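PDB 5A9D: solute carrier family 15 member 1 from Mus musculus, which couples the uptake of dipeptides and other small peptides in the small intestine to protons, and is represented here by its immunoglobulin-like extracellular domain. Local coordinates for residues G13-V19 with L73-N77; F21-V26 with F37-D41; T59-F65 with S79-V83; E66-T72 with V83-N89; N106-T110 with E119-S123. All coordinates share one frame; numbering follows the deposited sequence.

Interaction 1 of 5, residues G13-V19 with L73-N77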
# COMPACT_ATOMS: atom_id res chain seq x y z
N GLY A 13 -2.76 -5.10 -21.90
CA GLY A 13 -2.34 -4.66 -23.23
C GLY A 13 -3.29 -5.15 -24.30
O GLY A 13 -4.38 -5.62 -23.97
N ASN A 14 -2.91 -5.07 -25.58
CA ASN A 14 -3.75 -5.48 -26.71
C ASN A 14 -3.28 -6.78 -27.43
O ASN A 14 -3.72 -7.06 -28.54
CB ASN A 14 -3.88 -4.32 -27.72
CG ASN A 14 -2.57 -3.86 -28.31
OD1 ASN A 14 -1.54 -4.56 -28.26
ND2 ASN A 14 -2.57 -2.65 -28.88
N ASN A 15 -2.39 -7.55 -26.80
CA ASN A 15 -1.90 -8.79 -27.42
C ASN A 15 -1.60 -9.88 -26.36
O ASN A 15 -1.70 -9.62 -25.15
CB ASN A 15 -0.66 -8.50 -28.33
CG ASN A 15 0.63 -8.11 -27.62
OD1 ASN A 15 0.70 -7.89 -26.40
ND2 ASN A 15 1.70 -7.98 -28.39
N ASN A 16 -1.22 -11.07 -26.82
CA ASN A 16 -0.82 -12.17 -25.96
C ASN A 16 0.51 -11.85 -25.30
O ASN A 16 1.41 -11.39 -25.97
CB ASN A 16 -0.66 -13.46 -26.77
CG ASN A 16 -1.96 -14.08 -27.23
OD1 ASN A 16 -3.06 -13.72 -26.80
ND2 ASN A 16 -1.85 -15.00 -28.15
N MET A 17 0.63 -12.09 -23.99
CA MET A 17 1.88 -11.86 -23.29
C MET A 17 2.19 -13.04 -22.44
O MET A 17 1.28 -13.71 -21.96
CB MET A 17 1.82 -10.57 -22.45
CG MET A 17 1.87 -9.34 -23.31
SD MET A 17 1.95 -7.85 -22.32
CE MET A 17 3.70 -7.90 -21.88
N THR A 18 3.48 -13.28 -22.22
CA THR A 18 3.96 -14.39 -21.44
C THR A 18 4.84 -13.89 -20.27
O THR A 18 5.71 -13.04 -20.45
CB THR A 18 4.78 -15.37 -22.34
OG1 THR A 18 3.98 -15.81 -23.44
CG2 THR A 18 5.28 -16.55 -21.57
N VAL A 19 4.61 -14.47 -19.09
CA VAL A 19 5.42 -14.23 -17.91
C VAL A 19 6.10 -15.55 -17.60
O VAL A 19 5.41 -16.56 -17.38
CB VAL A 19 4.59 -13.72 -16.71
CG1 VAL A 19 5.50 -13.50 -15.50
CG2 VAL A 19 3.87 -12.42 -17.07
N LEU A 73 0.82 -8.52 -10.94
CA LEU A 73 1.78 -8.14 -11.94
C LEU A 73 0.98 -7.67 -13.16
O LEU A 73 0.38 -8.48 -13.90
CB LEU A 73 2.74 -9.30 -12.29
CG LEU A 73 3.79 -9.03 -13.41
CD1 LEU A 73 4.80 -7.91 -13.02
CD2 LEU A 73 4.55 -10.30 -13.78
N LEU A 74 0.93 -6.34 -13.36
CA LEU A 74 0.24 -5.78 -14.52
C LEU A 74 1.22 -5.87 -15.67
O LEU A 74 2.38 -5.53 -15.47
CB LEU A 74 -0.15 -4.30 -14.30
CG LEU A 74 -1.21 -3.96 -13.26
CD1 LEU A 74 -1.36 -2.45 -13.17
CD2 LEU A 74 -2.57 -4.55 -13.64
N VAL A 75 0.79 -6.40 -16.84
CA VAL A 75 1.64 -6.50 -18.04
C VAL A 75 0.90 -5.87 -19.24
O VAL A 75 -0.33 -5.98 -19.33
CB VAL A 75 2.18 -7.94 -18.35
CG1 VAL A 75 3.06 -8.47 -17.21
CG2 VAL A 75 1.04 -8.93 -18.65
N TRP A 76 1.64 -5.21 -20.14
CA TRP A 76 1.08 -4.60 -21.35
C TRP A 76 2.16 -4.50 -22.43
O TRP A 76 3.34 -4.64 -22.14
CB TRP A 76 0.35 -3.26 -21.09
CG TRP A 76 1.21 -2.13 -20.58
CD1 TRP A 76 1.69 -1.08 -21.31
CD2 TRP A 76 1.59 -1.88 -19.22
NE1 TRP A 76 2.36 -0.21 -20.49
CE2 TRP A 76 2.34 -0.69 -19.21
CE3 TRP A 76 1.40 -2.57 -18.00
CZ2 TRP A 76 2.93 -0.18 -18.05
CZ3 TRP A 76 1.96 -2.06 -16.85
CH2 TRP A 76 2.73 -0.88 -16.87
N ASN A 77 1.74 -4.34 -23.68
CA ASN A 77 2.63 -4.25 -24.84
C ASN A 77 3.35 -2.89 -24.92
O ASN A 77 2.70 -1.86 -24.66
CB ASN A 77 1.83 -4.55 -26.12
CG ASN A 77 0.76 -3.52 -26.43
OD1 ASN A 77 -0.25 -3.40 -25.73
ND2 ASN A 77 0.97 -2.76 -27.50
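Leu73 opens the contact by reaching tip to tip for Val19, its CD2 lying 3.8 Å from Val19 CG1. Two residues on, Val75 packs under both Val19 and Met17. Val75 CG1 is 4.0 Å from Val19 CG2, while Val75 CB is 3.8 Å from Met17 CE. The methionine reaches this far through an extended start and a bend at the sulfur (chi3 78°), which folds Met17 CE back along the opposing backbone to within 3.3 Å of Trp76 O. Met17 SD itself rests 3.4 Å from Trp76 N. Trp76 sends its indole the other way, to stack on His124 of the second subunit, and lays just its CB against Gly13, 3.7 Å from Gly13 N. At Asn77 the contact turns polar: its OD1 accepts Asn14 N at 3.1 Å, the donor standing above the carbonyl plane, though this asparagine is poorly ordered. Asn15 OD1 comes within 3.5 Å of Asn77 CB, the two side chains crossing at a slant. Strands 17-21 and 69-76 belong to the two opposed sheets of an immunoglobulin-like sandwich, their short segments running at 144°. The apolar layer between them continues through Ile50 of strand 49-52 and Val9 of strand 4-11.

Interaction 2 of 5, residues F21-V26 with F37-D41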
# COMPACT_ATOMS: atom_id res chain seq x y z
N PHE A 21 8.17 -17.54 -15.11
CA PHE A 21 8.53 -17.67 -13.72
C PHE A 21 9.47 -18.87 -13.67
O PHE A 21 9.44 -19.68 -14.59
CB PHE A 21 7.28 -17.98 -12.88
CG PHE A 21 6.25 -16.89 -12.80
CD1 PHE A 21 6.41 -15.83 -11.90
CD2 PHE A 21 5.08 -16.95 -13.56
CE1 PHE A 21 5.42 -14.84 -11.78
CE2 PHE A 21 4.11 -15.95 -13.46
CZ PHE A 21 4.27 -14.91 -12.54
N PRO A 22 10.30 -19.05 -12.63
CA PRO A 22 11.18 -20.25 -12.64
C PRO A 22 10.35 -21.54 -12.59
O PRO A 22 9.47 -21.71 -11.74
CB PRO A 22 12.09 -20.03 -11.42
CG PRO A 22 11.99 -18.55 -11.12
CD PRO A 22 10.55 -18.22 -11.44
N GLY A 23 10.55 -22.37 -13.61
CA GLY A 23 9.86 -23.64 -13.79
C GLY A 23 8.47 -23.58 -14.40
O GLY A 23 7.89 -24.64 -14.67
N ASN A 24 7.89 -22.36 -14.61
CA ASN A 24 6.54 -22.27 -15.17
C ASN A 24 6.28 -20.93 -15.93
O ASN A 24 6.57 -19.84 -15.43
CB ASN A 24 5.46 -22.60 -14.10
CG ASN A 24 4.55 -21.52 -13.62
OD1 ASN A 24 4.94 -20.61 -12.89
ND2 ASN A 24 3.27 -21.69 -13.92
N SER A 25 5.76 -21.06 -17.16
CA SER A 25 5.40 -19.92 -18.01
C SER A 25 3.90 -19.83 -18.18
O SER A 25 3.22 -20.84 -18.39
CB SER A 25 6.05 -20.04 -19.38
OG SER A 25 7.46 -20.01 -19.26
N VAL A 26 3.39 -18.61 -18.10
CA VAL A 26 1.97 -18.34 -18.23
C VAL A 26 1.76 -17.37 -19.38
O VAL A 26 2.31 -16.26 -19.36
CB VAL A 26 1.34 -17.80 -16.92
CG1 VAL A 26 -0.12 -17.37 -17.15
CG2 VAL A 26 1.39 -18.88 -15.84
N PHE A 37 -3.75 -16.73 -7.66
CA PHE A 37 -2.47 -16.18 -7.31
C PHE A 37 -1.55 -17.39 -7.36
O PHE A 37 -1.88 -18.43 -6.79
CB PHE A 37 -2.51 -15.60 -5.88
CG PHE A 37 -3.11 -14.21 -5.79
CD1 PHE A 37 -2.33 -13.08 -6.04
CD2 PHE A 37 -4.45 -14.03 -5.46
CE1 PHE A 37 -2.89 -11.80 -5.99
CE2 PHE A 37 -5.00 -12.75 -5.39
CZ PHE A 37 -4.21 -11.64 -5.64
N MET A 38 -0.44 -17.30 -8.08
CA MET A 38 0.55 -18.37 -8.08
C MET A 38 1.46 -18.11 -6.87
O MET A 38 1.72 -16.94 -6.56
CB MET A 38 1.34 -18.35 -9.38
CG MET A 38 0.47 -18.75 -10.56
SD MET A 38 1.23 -18.22 -12.09
CE MET A 38 0.82 -16.49 -12.08
N THR A 39 1.90 -19.16 -6.17
CA THR A 39 2.72 -19.06 -4.97
C THR A 39 4.17 -19.49 -5.22
O THR A 39 4.40 -20.50 -5.87
CB THR A 39 2.07 -19.90 -3.86
OG1 THR A 39 0.72 -19.47 -3.68
CG2 THR A 39 2.80 -19.79 -2.56
N PHE A 40 5.14 -18.75 -4.68
CA PHE A 40 6.58 -19.04 -4.84
C PHE A 40 7.33 -18.81 -3.56
O PHE A 40 6.94 -17.93 -2.79
CB PHE A 40 7.20 -18.10 -5.90
CG PHE A 40 6.51 -18.11 -7.25
CD1 PHE A 40 6.88 -19.02 -8.23
CD2 PHE A 40 5.48 -17.21 -7.53
CE1 PHE A 40 6.25 -19.03 -9.48
CE2 PHE A 40 4.83 -17.23 -8.78
CZ PHE A 40 5.21 -18.15 -9.74
N ASP A 41 8.46 -19.52 -3.36
CA ASP A 41 9.37 -19.26 -2.25
C ASP A 41 10.25 -18.13 -2.78
O ASP A 41 10.75 -18.25 -3.92
CB ASP A 41 10.24 -20.49 -1.93
CG ASP A 41 9.48 -21.66 -1.36
OD1 ASP A 41 8.61 -21.44 -0.48
OD2 ASP A 41 9.78 -22.81 -1.76
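The type II beta turn from Phe21 to Asn24, closed by reciprocal backbone bonds between these two residues, sets Phe21 against Phe40 of the facing sheet; the strand leaving it passes Met38-Asp41 at 147°, the two short axes 11.2 Å apart. This is one edge of an immunoglobulin-like beta sandwich, and side chains alone bridge its layers here. The centre is an offset stack of Phe21 on Phe40, with planes 25° apart and centroids separated by 4.8 Å. Phe40 leads with its far corner: CZ sits over one face of the Phe21 ring, displaced toward the rim, and comes within 3.4 Å of Phe21 CD1. Met38 approaches the other end of that ring, its CE 3.6 Å from Phe21 CE2 and its SD 4.7 Å from the centroid, an oblique Met-aromatic contact. A bend at chi3 (-78°) brings this methyl to the ring while Met38 SD stays 3.8 Å from Val26 CG2. With an alanine in place of Phe21, Phe40 CZ and Met38 CE would probably both be left without their shared aromatic support, opening a gap between the sheets. Val9 and Ile48 also pack on Phe21, and Leu45 on Phe40. Asn24 OD1 meets the Phe40 ring at its edge, close to its plane, 4.0 Å from Phe40 CE1.

Interaction 3 of 5, residues T59-F65 with S79-V83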
# COMPACT_ATOMS: atom_id res chain seq x y z
N THR A 59 11.76 -8.55 -21.32
CA THR A 59 12.02 -7.67 -20.20
C THR A 59 12.12 -8.46 -18.89
O THR A 59 11.23 -9.27 -18.61
CB THR A 59 10.94 -6.57 -20.17
OG1 THR A 59 11.10 -5.75 -21.33
CG2 THR A 59 10.95 -5.70 -18.90
N THR A 60 13.15 -8.18 -18.09
CA THR A 60 13.36 -8.80 -16.78
C THR A 60 12.74 -7.89 -15.70
O THR A 60 12.94 -6.68 -15.73
CB THR A 60 14.86 -9.09 -16.53
OG1 THR A 60 15.39 -9.82 -17.64
CG2 THR A 60 15.10 -9.92 -15.25
N VAL A 61 12.02 -8.49 -14.75
CA VAL A 61 11.32 -7.80 -13.66
C VAL A 61 12.23 -7.42 -12.50
O VAL A 61 12.99 -8.26 -12.03
CB VAL A 61 10.10 -8.65 -13.20
CG1 VAL A 61 9.30 -7.95 -12.10
CG2 VAL A 61 9.21 -8.97 -14.38
N ALA A 62 12.13 -6.15 -12.04
CA ALA A 62 12.86 -5.59 -10.89
C ALA A 62 12.28 -6.24 -9.66
O ALA A 62 11.08 -6.09 -9.42
CB ALA A 62 12.67 -4.08 -10.83
N HIS A 63 13.10 -7.01 -8.91
CA HIS A 63 12.67 -7.81 -7.75
C HIS A 63 12.10 -6.98 -6.58
O HIS A 63 12.73 -6.77 -5.53
CB HIS A 63 13.77 -8.78 -7.29
CG HIS A 63 13.82 -10.01 -8.14
ND1 HIS A 63 12.68 -10.79 -8.37
CD2 HIS A 63 14.85 -10.55 -8.82
CE1 HIS A 63 13.06 -11.76 -9.17
NE2 HIS A 63 14.36 -11.66 -9.47
N ASP A 64 10.86 -6.57 -6.79
CA ASP A 64 10.09 -5.83 -5.83
C ASP A 64 8.89 -6.71 -5.42
O ASP A 64 7.73 -6.38 -5.71
CB ASP A 64 9.73 -4.40 -6.33
CG ASP A 64 8.60 -4.25 -7.32
OD1 ASP A 64 8.84 -4.44 -8.53
OD2 ASP A 64 7.50 -3.81 -6.91
N PHE A 65 9.20 -7.87 -4.78
CA PHE A 65 8.18 -8.74 -4.23
C PHE A 65 8.45 -8.96 -2.76
O PHE A 65 9.58 -9.27 -2.39
CB PHE A 65 8.09 -10.07 -4.96
CG PHE A 65 7.69 -9.93 -6.40
CD1 PHE A 65 6.35 -9.77 -6.75
CD2 PHE A 65 8.64 -9.96 -7.41
CE1 PHE A 65 5.98 -9.64 -8.09
CE2 PHE A 65 8.27 -9.82 -8.74
CZ PHE A 65 6.95 -9.68 -9.08
N SER A 79 6.17 -5.40 -23.77
CA SER A 79 6.88 -5.98 -22.62
C SER A 79 7.04 -4.99 -21.43
O SER A 79 8.11 -4.86 -20.84
CB SER A 79 8.22 -6.60 -23.04
OG SER A 79 7.98 -7.67 -23.95
N GLN A 80 5.94 -4.29 -21.10
CA GLN A 80 5.88 -3.35 -19.97
C GLN A 80 5.22 -4.04 -18.78
O GLN A 80 4.44 -4.96 -18.96
CB GLN A 80 5.05 -2.10 -20.34
CG GLN A 80 5.42 -1.39 -21.64
CD GLN A 80 6.86 -0.93 -21.62
OE1 GLN A 80 7.22 0.00 -20.89
NE2 GLN A 80 7.70 -1.60 -22.36
N TYR A 81 5.54 -3.61 -17.58
CA TYR A 81 4.96 -4.19 -16.38
C TYR A 81 4.92 -3.17 -15.25
O TYR A 81 5.60 -2.16 -15.28
CB TYR A 81 5.71 -5.47 -15.93
CG TYR A 81 7.07 -5.20 -15.30
CD1 TYR A 81 8.21 -5.06 -16.09
CD2 TYR A 81 7.20 -5.05 -13.91
CE1 TYR A 81 9.45 -4.75 -15.52
CE2 TYR A 81 8.43 -4.72 -13.34
CZ TYR A 81 9.56 -4.61 -14.14
OH TYR A 81 10.78 -4.33 -13.61
N ARG A 82 4.12 -3.49 -14.23
CA ARG A 82 4.05 -2.78 -12.96
C ARG A 82 3.61 -3.79 -11.90
O ARG A 82 2.63 -4.52 -12.11
CB ARG A 82 3.07 -1.60 -12.99
CG ARG A 82 3.14 -0.81 -11.66
CD ARG A 82 1.99 0.16 -11.48
NE ARG A 82 1.79 0.97 -12.69
CZ ARG A 82 2.38 2.14 -12.91
NH1 ARG A 82 3.19 2.67 -12.00
NH2 ARG A 82 2.16 2.79 -14.05
N VAL A 83 4.34 -3.84 -10.78
CA VAL A 83 4.00 -4.71 -9.66
C VAL A 83 3.11 -3.88 -8.75
O VAL A 83 3.51 -2.81 -8.33
CB VAL A 83 5.23 -5.29 -8.91
CG1 VAL A 83 4.80 -6.14 -7.71
CG2 VAL A 83 6.12 -6.09 -9.86
O HOH W 1 4.91 -2.44 -5.67
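Tyr81 supplies the tight part of this contact, its ring wedged against Thr59-Ala62; segments 59-65 and 79-83 run in nearly the same direction (9° apart). Val61 CG2 lies squarely over the centre of one ring face, 4.2 Å from the Tyr81 centroid, as a CH-pi contact, and Val61 CG1 closes to 3.6 Å from Tyr81 CE2. Thr59 CG2 comes in at the ring edge, 3.8 Å from Tyr81 CE1. At the tip, Tyr81 OH accepts Ala62 N at 2.8 Å in a nearly straight bond (164°). Tyr81 reaches this spot with CG set between its backbone N and carbonyl carbon (chi1 74°). A phenylalanine in its place would probably leave Ala62 N without its acceptor and the ring tip untethered from the loop. Beside the ring, Thr59 OG1 donates to a lone pair of Ser79 O in the carbonyl plane, over 3.2 Å. Val83 divides the tight from the loose side: its CG1 packs 3.7 Å from Phe65 CE1, whereas its CB faces exposed Asp64, 3.4 Å from OD2. There a water bridges the ends, donating to Asp64 OD2 and, at 3.0 Å, to Val83 O. Strands 58-60 and 80-88 are outer strands of the two facing sheets, so the contact closes one side of the sandwich, with Ile48, Ile50 and Leu73 lining its inner flank.

Interaction 4 of 5, residues E66-T72 with V83-N89; sequences EQGHRHT and VVKDGLN
Arg70 and Gly87 anchor a beta hairpin, strands 69-76 and 80-88, at a beta bulge where the register slips by one between His69 and His71. Arg70 N donates to Gly87 O at 2.7 Å, and Arg70 O takes Asp86 N; beyond the bulge, Thr72 and Val84 form a regular hydrogen-bonded pair. The arginine side chain then runs out extended across the end of the partner strand. Arg70 CB rests 3.7 Å from Asp86 CB, Arg70 CG lies 3.5 Å from Asn89 OD1, and Arg70 CD passes 4.0 Å from Leu88 O, which sits over one face of the guanidinium. NE is held by Gln6 OE1. Arg70 NH1 gives a bond to Pro186 O of the second subunit and another, at 3.1 Å, to a water lying in the guanidinium plane that in turn donates to Asp86 O. These fixed points lock the planar group at the subunit interface. On the opposite flank, Leu88 CD2 lies over one face of the His69 ring, offset toward its rim, 3.9 Å from the centroid, while a long salt bridge joins Glu66 to Lys85. Asp86 OD1 pairs with Arg100 of the second subunit, and its other oxygen, OD2, receives Thr72 OG1 on the syn side at a short 2.5 Å.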
# COMPACT_ATOMS: atom_id res chain seq x y z
N GLU A 66 7.45 -8.76 -1.92
CA GLU A 66 7.59 -8.95 -0.48
C GLU A 66 7.05 -10.30 -0.06
O GLU A 66 5.94 -10.68 -0.45
CB GLU A 66 6.86 -7.85 0.30
CG GLU A 66 7.42 -6.46 0.13
CD GLU A 66 6.96 -5.52 1.22
OE1 GLU A 66 5.83 -4.98 1.11
OE2 GLU A 66 7.69 -5.40 2.24
N GLN A 67 7.80 -11.02 0.76
CA GLN A 67 7.30 -12.31 1.25
C GLN A 67 6.13 -12.08 2.22
O GLN A 67 6.06 -11.04 2.88
CB GLN A 67 8.42 -13.18 1.87
CG GLN A 67 9.33 -12.45 2.85
CD GLN A 67 10.64 -13.16 3.00
OE1 GLN A 67 10.71 -14.27 3.50
NE2 GLN A 67 11.72 -12.50 2.61
N GLY A 68 5.18 -13.01 2.19
CA GLY A 68 3.96 -12.94 2.99
C GLY A 68 2.90 -12.07 2.36
O GLY A 68 1.84 -11.86 2.97
N HIS A 69 3.17 -11.54 1.13
CA HIS A 69 2.26 -10.65 0.43
C HIS A 69 1.81 -11.14 -0.93
O HIS A 69 2.52 -11.91 -1.58
CB HIS A 69 2.89 -9.25 0.29
CG HIS A 69 3.10 -8.56 1.60
ND1 HIS A 69 4.09 -8.97 2.49
CD2 HIS A 69 2.45 -7.50 2.13
CE1 HIS A 69 3.99 -8.16 3.53
NE2 HIS A 69 3.02 -7.26 3.35
N ARG A 70 0.63 -10.68 -1.35
CA ARG A 70 0.08 -10.90 -2.68
C ARG A 70 0.42 -9.70 -3.53
O ARG A 70 0.60 -8.60 -3.03
CB ARG A 70 -1.45 -11.03 -2.67
CG ARG A 70 -1.96 -12.30 -2.10
CD ARG A 70 -3.45 -12.18 -2.02
NE ARG A 70 -4.04 -13.42 -1.56
CZ ARG A 70 -5.33 -13.56 -1.26
NH1 ARG A 70 -6.17 -12.54 -1.41
NH2 ARG A 70 -5.78 -14.73 -0.82
N HIS A 71 0.50 -9.93 -4.84
CA HIS A 71 0.83 -8.90 -5.79
C HIS A 71 0.07 -9.14 -7.07
O HIS A 71 -0.18 -10.29 -7.44
CB HIS A 71 2.33 -8.96 -6.14
CG HIS A 71 3.25 -8.97 -4.95
ND1 HIS A 71 3.47 -10.14 -4.22
CD2 HIS A 71 3.99 -7.97 -4.40
CE1 HIS A 71 4.29 -9.80 -3.24
NE2 HIS A 71 4.65 -8.51 -3.32
N THR A 72 -0.22 -8.06 -7.80
CA THR A 72 -0.77 -8.17 -9.14
C THR A 72 0.33 -7.66 -10.05
O THR A 72 0.73 -6.50 -9.94
CB THR A 72 -2.07 -7.38 -9.32
OG1 THR A 72 -3.07 -8.08 -8.61
CG2 THR A 72 -2.52 -7.28 -10.82
N VAL A 83 4.34 -3.84 -10.78
CA VAL A 83 4.00 -4.71 -9.66
C VAL A 83 3.11 -3.88 -8.75
O VAL A 83 3.51 -2.81 -8.33
CB VAL A 83 5.23 -5.29 -8.91
CG1 VAL A 83 4.80 -6.14 -7.71
CG2 VAL A 83 6.12 -6.09 -9.86
N VAL A 84 1.90 -4.36 -8.49
CA VAL A 84 0.90 -3.73 -7.62
C VAL A 84 0.80 -4.58 -6.35
O VAL A 84 0.68 -5.80 -6.41
CB VAL A 84 -0.47 -3.62 -8.38
CG1 VAL A 84 -1.61 -3.18 -7.45
CG2 VAL A 84 -0.35 -2.66 -9.57
N LYS A 85 0.86 -3.94 -5.20
CA LYS A 85 0.75 -4.58 -3.89
C LYS A 85 -0.71 -4.91 -3.59
O LYS A 85 -1.58 -4.03 -3.69
CB LYS A 85 1.32 -3.64 -2.83
CG LYS A 85 2.83 -3.80 -2.69
CD LYS A 85 3.42 -2.72 -1.78
CE LYS A 85 4.86 -3.01 -1.43
NZ LYS A 85 5.49 -1.85 -0.76
N ASP A 86 -1.01 -6.17 -3.26
CA ASP A 86 -2.38 -6.62 -3.01
C ASP A 86 -2.65 -7.03 -1.55
O ASP A 86 -3.68 -7.69 -1.26
CB ASP A 86 -2.75 -7.80 -3.93
CG ASP A 86 -3.00 -7.53 -5.40
OD1 ASP A 86 -2.82 -6.36 -5.84
OD2 ASP A 86 -3.36 -8.48 -6.11
N GLY A 87 -1.73 -6.71 -0.66
CA GLY A 87 -1.92 -7.04 0.75
C GLY A 87 -1.39 -8.40 1.18
O GLY A 87 -0.60 -9.03 0.47
N LEU A 88 -1.80 -8.84 2.35
CA LEU A 88 -1.30 -10.06 2.95
C LEU A 88 -1.80 -11.34 2.33
O LEU A 88 -2.92 -11.38 1.82
CB LEU A 88 -1.59 -10.06 4.45
CG LEU A 88 -0.96 -8.91 5.25
CD1 LEU A 88 -1.38 -9.01 6.68
CD2 LEU A 88 0.54 -8.98 5.24
N ASN A 89 -0.96 -12.38 2.35
CA ASN A 89 -1.30 -13.72 1.86
C ASN A 89 -2.40 -14.36 2.70
O ASN A 89 -3.21 -15.10 2.15
CB ASN A 89 -0.07 -14.64 1.94
CG ASN A 89 0.86 -14.42 0.80
OD1 ASN A 89 0.55 -13.69 -0.13
ND2 ASN A 89 2.04 -15.01 0.89
O HOH W 2 -5.74 -9.70 -2.65
O HOH W 3 1.48 -6.37 -0.95

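Interaction 5 of 5, residues N106-T110 with E119-S123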
# COMPACT_ATOMS: atom_id res chain seq x y z
N ASN A 106 20.38 5.26 8.47
CA ASN A 106 20.81 5.69 7.13
C ASN A 106 21.07 4.52 6.17
O ASN A 106 21.37 4.73 4.99
CB ASN A 106 22.03 6.65 7.24
CG ASN A 106 21.70 7.89 8.05
OD1 ASN A 106 20.64 8.52 7.87
ND2 ASN A 106 22.56 8.24 9.00
N GLU A 107 20.92 3.30 6.68
CA GLU A 107 21.06 2.04 5.94
C GLU A 107 19.76 1.26 6.12
O GLU A 107 19.03 1.48 7.09
CB GLU A 107 22.24 1.18 6.46
CG GLU A 107 23.62 1.84 6.40
CD GLU A 107 24.12 2.31 5.05
OE1 GLU A 107 23.84 1.64 4.03
OE2 GLU A 107 24.83 3.35 5.01
N MET A 108 19.48 0.34 5.19
CA MET A 108 18.31 -0.53 5.22
C MET A 108 18.41 -1.48 6.42
O MET A 108 19.50 -1.81 6.88
CB MET A 108 18.26 -1.38 3.95
CG MET A 108 17.81 -0.62 2.72
SD MET A 108 18.01 -1.69 1.28
CE MET A 108 17.56 -0.54 -0.05
N VAL A 109 17.26 -1.95 6.90
CA VAL A 109 17.19 -2.88 8.02
C VAL A 109 16.32 -4.07 7.65
O VAL A 109 15.35 -3.92 6.92
CB VAL A 109 16.73 -2.22 9.35
CG1 VAL A 109 17.73 -1.19 9.86
CG2 VAL A 109 15.32 -1.63 9.25
N THR A 110 16.63 -5.24 8.20
CA THR A 110 15.84 -6.44 8.01
C THR A 110 15.43 -6.91 9.39
O THR A 110 16.25 -6.98 10.30
CB THR A 110 16.58 -7.47 7.15
OG1 THR A 110 16.60 -6.98 5.82
CG2 THR A 110 15.88 -8.85 7.15
N GLU A 119 11.84 -7.28 5.10
CA GLU A 119 13.10 -7.16 4.41
C GLU A 119 13.38 -5.79 3.87
O GLU A 119 12.52 -5.19 3.24
CB GLU A 119 13.22 -8.22 3.29
CG GLU A 119 14.66 -8.50 2.90
CD GLU A 119 14.93 -9.90 2.38
OE1 GLU A 119 14.73 -10.11 1.16
OE2 GLU A 119 15.33 -10.78 3.17
N ASN A 120 14.63 -5.31 4.11
CA ASN A 120 15.16 -4.05 3.59
C ASN A 120 14.23 -2.86 3.75
O ASN A 120 13.87 -2.21 2.76
CB ASN A 120 15.55 -4.24 2.11
CG ASN A 120 16.65 -5.24 1.88
OD1 ASN A 120 17.51 -5.48 2.74
ND2 ASN A 120 16.66 -5.82 0.69
N VAL A 121 13.81 -2.59 4.98
CA VAL A 121 12.99 -1.41 5.27
C VAL A 121 13.94 -0.23 5.05
O VAL A 121 14.97 -0.13 5.71
CB VAL A 121 12.36 -1.41 6.69
CG1 VAL A 121 11.46 -0.18 6.88
CG2 VAL A 121 11.59 -2.70 6.95
N THR A 122 13.60 0.63 4.11
CA THR A 122 14.44 1.76 3.74
C THR A 122 14.47 2.87 4.83
O THR A 122 13.63 2.88 5.72
CB THR A 122 14.04 2.27 2.34
OG1 THR A 122 12.70 2.79 2.40
CG2 THR A 122 14.13 1.18 1.24
N SER A 123 15.45 3.77 4.73
CA SER A 123 15.69 4.87 5.65
C SER A 123 14.48 5.78 5.76
O SER A 123 13.93 6.21 4.74
CB SER A 123 16.90 5.67 5.20
OG SER A 123 18.05 4.85 5.30
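Val109 and Val121 form an antiparallel hydrogen-bonded pair: Val109 N donates to Val121 O at 3.2 Å, and Val121 N returns a shorter bond of 2.8 Å to Val109 O. Their side chains lie on one face of the sheet, Val109 CG2 being 3.9 Å from Val121 CB. Asn120 also faces Val109, which makes a G1 beta bulge. Asn120 has positive phi (47°); its N, close to Val109 O but badly angled for it, donates instead to Thr110 OG1, a 3.1 Å bond that is almost straight (176°). Thr110 places this oxygen with OG1 anti to its carbonyl carbon (chi1 -71°), where it lies alongside the asparagine. Met108, extended beyond CG, crosses the bulge: its SD sits 3.6 Å from Asn120 CB and its CE 4.0 Å from Thr122 CG2, on an exposed surface. Met108 CA makes a 3.4 Å CA-H...O contact with Val121 O. One shell further out, Asn103 ND2 grips both Val121 O and Glu107 O, tying the two segments together beyond the paired valines. Thr143 OG1 holds Met108 O, and Thr122 OG1 is bonded to Asn125. In the second half of the chain, strand 116-121 is an outer strand of its antiparallel sheet; strand 109-113 lies between it and strand 138-142, to which Thr110 is joined through Asn142.

Interactions 1 to 4 all lie in the first half of the chain and tie together one sandwich of two four-stranded sheets, whereas interaction 5 belongs to the corresponding antiparallel sheet of the second half. Interactions 1, 2 and 3 bridge the two sheets, and interaction 4 builds the hairpin of strands 69-76 and 80-88 that interactions 1 and 3 also use. Centres of interactions 1 and 3 are 12 Å apart; those of 1 and 5, about 32 Å. Along the chain, interaction 2 falls between the two segments of interaction 1, and interaction 5 follows all the others. Gln67 approaching Glu119 is a slight touch between the halves, consistent with two separately built lobes.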